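PDB 5ANZ: soluble lytic transglycosylase B3 from Pseudomonas aeruginosa, which probably cleaves the glycan strands of bacterial peptidoglycan as a lytic transglycosylase and carries a bound calcium ion. Local coordinates for residues A175-A180 / I208-N213. Sequence-based numbering, arbitrary orientation.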
ATOM      1  N   ALA A 175      17.797 -11.063  -2.545  1.00 30.18           N
ATOM      2  CA  ALA A 175      16.795 -11.776  -3.324  1.00 34.01           C
ATOM      3  C   ALA A 175      16.269 -10.926  -4.483  1.00 35.69           C
ATOM      4  O   ALA A 175      16.120 -11.403  -5.606  1.00 29.22           O
ATOM      5  CB  ALA A 175      15.654 -12.214  -2.426  1.00 33.58           C
ATOM      6  N   GLN A 176      15.961  -9.665  -4.208  1.00 26.42           N
ATOM      7  CA  GLN A 176      15.440  -8.801  -5.247  1.00 24.54           C
ATOM      8  C   GLN A 176      16.514  -8.486  -6.271  1.00 22.09           C
ATOM      9  O   GLN A 176      16.218  -8.329  -7.457  1.00 24.65           O
ATOM     10  CB  GLN A 176      14.887  -7.515  -4.641  1.00 23.92           C
ATOM     11  CG  GLN A 176      13.734  -7.777  -3.705  1.00 25.06           C
ATOM     12  CD  GLN A 176      12.590  -8.510  -4.381  1.00 28.03           C
ATOM     13  OE1 GLN A 176      12.289  -8.273  -5.547  1.00 23.64           O
ATOM     14  NE2 GLN A 176      11.933  -9.407  -3.637  1.00 30.33           N
ATOM     15  N   LEU A 177      17.764  -8.394  -5.818  1.00 24.60           N
ATOM     16  CA  LEU A 177      18.861  -8.037  -6.712  1.00 24.88           C
ATOM     17  C   LEU A 177      19.107  -9.161  -7.722  1.00 25.65           C
ATOM     18  O   LEU A 177      19.300  -8.913  -8.906  1.00 25.43           O
ATOM     19  CB  LEU A 177      20.136  -7.743  -5.914  1.00 25.78           C
ATOM     20  CG  LEU A 177      21.378  -7.349  -6.721  1.00 29.49           C
ATOM     21  CD1 LEU A 177      21.098  -6.158  -7.638  1.00 28.65           C
ATOM     22  CD2 LEU A 177      22.506  -7.029  -5.770  1.00 33.87           C
ATOM     23  N   LEU A 178      19.077 -10.406  -7.255  1.00 28.13           N
ATOM     24  CA  LEU A 178      19.194 -11.527  -8.179  1.00 27.94           C
ATOM     25  C   LEU A 178      18.031 -11.524  -9.176  1.00 31.62           C
ATOM     26  O   LEU A 178      18.214 -11.778 -10.370  1.00 29.04           O
ATOM     27  CB  LEU A 178      19.248 -12.850  -7.417  1.00 34.11           C
ATOM     28  CG  LEU A 178      19.779 -14.024  -8.229  1.00 46.18           C
ATOM     29  CD1 LEU A 178      21.239 -13.789  -8.597  1.00 38.65           C
ATOM     30  CD2 LEU A 178      19.612 -15.322  -7.462  1.00 50.63           C
ATOM     31  N   ALA A 179      16.839 -11.198  -8.687  1.00 25.43           N
ATOM     32  CA  ALA A 179      15.658 -11.194  -9.532  1.00 24.55           C
ATOM     33  C   ALA A 179      15.765 -10.095 -10.587  1.00 24.75           C
ATOM     34  O   ALA A 179      15.393 -10.298 -11.743  1.00 25.35           O
ATOM     35  CB  ALA A 179      14.401 -11.018  -8.686  1.00 23.13           C
ATOM     36  N   ALA A 180      16.270  -8.934 -10.185  1.00 23.53           N
ATOM     37  CA  ALA A 180      16.492  -7.831 -11.123  1.00 23.49           C
ATOM     38  C   ALA A 180      17.486  -8.202 -12.224  1.00 23.93           C
ATOM     39  O   ALA A 180      17.278  -7.860 -13.386  1.00 21.53           O
ATOM     40  CB  ALA A 180      16.979  -6.584 -10.388  1.00 21.08           C
ATOM     41  N   ILE A 208       8.369  -4.662  -7.124  1.00 20.14           N
ATOM     42  CA  ILE A 208       9.724  -5.139  -6.825  1.00 20.35           C
ATOM     43  C   ILE A 208      10.053  -6.264  -7.817  1.00 18.34           C
ATOM     44  O   ILE A 208       9.154  -6.846  -8.419  1.00 20.78           O
ATOM     45  CB  ILE A 208       9.865  -5.627  -5.368  1.00 23.98           C
ATOM     46  CG1 ILE A 208       8.903  -6.782  -5.086  1.00 24.15           C
ATOM     47  CG2 ILE A 208       9.620  -4.482  -4.390  1.00 29.09           C
ATOM     48  CD1 ILE A 208       9.024  -7.349  -3.661  1.00 25.21           C
ATOM     49  N   PRO A 209      11.345  -6.556  -8.009  1.00 20.64           N
ATOM     50  CA  PRO A 209      11.734  -7.526  -9.038  1.00 21.81           C
ATOM     51  C   PRO A 209      11.011  -8.882  -8.964  1.00 21.40           C
ATOM     52  O   PRO A 209      10.565  -9.372 -10.009  1.00 21.92           O
ATOM     53  CB  PRO A 209      13.235  -7.682  -8.793  1.00 22.49           C
ATOM     54  CG  PRO A 209      13.649  -6.253  -8.371  1.00 21.33           C
ATOM     55  CD  PRO A 209      12.504  -5.815  -7.479  1.00 20.43           C
ATOM     56  N   THR A 210      10.890  -9.484  -7.782  1.00 24.39           N
ATOM     57  CA  THR A 210      10.240 -10.794  -7.733  1.00 24.48           C
ATOM     58  C   THR A 210       8.752 -10.679  -8.130  1.00 23.58           C
ATOM     59  O   THR A 210       8.199 -11.590  -8.756  1.00 25.69           O
ATOM     60  CB  THR A 210      10.380 -11.463  -6.339  1.00 27.82           C
ATOM     61  OG1 THR A 210       9.823 -10.611  -5.331  1.00 27.62           O
ATOM     62  CG2 THR A 210      11.850 -11.759  -6.024  1.00 30.16           C
ATOM     63  N   THR A 211       8.101  -9.558  -7.802  1.00 20.49           N
ATOM     64  CA  THR A 211       6.728  -9.364  -8.243  1.00 19.44           C
ATOM     65  C   THR A 211       6.643  -9.181  -9.758  1.00 24.47           C
ATOM     66  O   THR A 211       5.757  -9.720 -10.423  1.00 22.68           O
ATOM     67  CB  THR A 211       6.081  -8.141  -7.535  1.00 21.11           C
ATOM     68  OG1 THR A 211       6.044  -8.398  -6.128  1.00 26.31           O
ATOM     69  CG2 THR A 211       4.679  -7.885  -8.065  1.00 24.56           C
ATOM     70  N   HIS A 212       7.584  -8.430 -10.321  1.00 22.70           N
ATOM     71  CA  HIS A 212       7.669  -8.327 -11.765  1.00 20.40           C
ATOM     72  C   HIS A 212       7.797  -9.717 -12.398  1.00 20.89           C
ATOM     73  O   HIS A 212       7.077 -10.049 -13.345  1.00 21.14           O
ATOM     74  CB  HIS A 212       8.865  -7.452 -12.175  1.00 21.74           C
ATOM     75  CG  HIS A 212       9.095  -7.403 -13.652  1.00 23.09           C
ATOM     76  ND1 HIS A 212       8.618  -6.382 -14.444  1.00 23.50           N
ATOM     77  CD2 HIS A 212       9.733  -8.268 -14.479  1.00 21.89           C
ATOM     78  CE1 HIS A 212       8.958  -6.619 -15.700  1.00 21.55           C
ATOM     79  NE2 HIS A 212       9.636  -7.738 -15.749  1.00 24.66           N
ATOM     80  N   ASN A 213       8.689 -10.536 -11.861  0.54 21.57           N
ATOM     81  CA  ASN A 213       8.963 -11.815 -12.495  0.54 22.63           C
ATOM     82  C   ASN A 213       7.786 -12.792 -12.428  0.54 24.74           C
ATOM     83  O   ASN A 213       7.689 -13.692 -13.263  0.54 27.31           O
ATOM     84  CB  ASN A 213      10.226 -12.439 -11.887  0.54 22.20           C
ATOM     85  CG  ASN A 213      11.497 -11.786 -12.407  0.54 24.89           C
ATOM     86  OD1 ASN A 213      11.459 -11.031 -13.385  0.54 22.70           O
ATOM     87  ND2 ASN A 213      12.632 -12.096 -11.783  0.54 30.04           N
TER
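Thr210 N donates to Gln176 OE1 at 2.9 Å, in the carbonyl plane and on a lone pair, with a nearly straight N-H...O angle of 167°. The other end of the same amide completes a two-point grip: Gln176 NE2 gives a hydrogen to Thr210 OG1 at 3.0 Å, and that oxygen lies essentially in the amide plane. Bound at both ends by one residue, the amide has its flip state and rotation fixed. Its chain reaches across by bending at chi2, while Thr210 holds OG1 between its backbone N and carbonyl carbon (chi1 58°), turned to the amide nitrogen. Because Thr210 N belongs to the first turn of its helix, Gln176 OE1 supplies an acceptor in place of the carbonyl that a preceding helical turn would otherwise provide, and the helix end would probably favour its partial negative charge. Ile208, the N-cap residue, brings CD1 to 3.6 Å from Gln176 NE2; Ile208 and Thr211 belong to the N-acetyl-D-glucosamine site, which holds no sugar in this model. Further along, Ala179 CB packs on Pro209 CB at 3.5 Å, and Asn213 ND2 makes a longer bond to Ala179 O (3.3 Å), approaching from above the carbonyl plane. The axes of 175-180 and 209-213 approach to 8.6 Å at 45°, within helices 170-186 and 209-215, with Leu160 of helix 156-166 touching both Gln176 and Pro209.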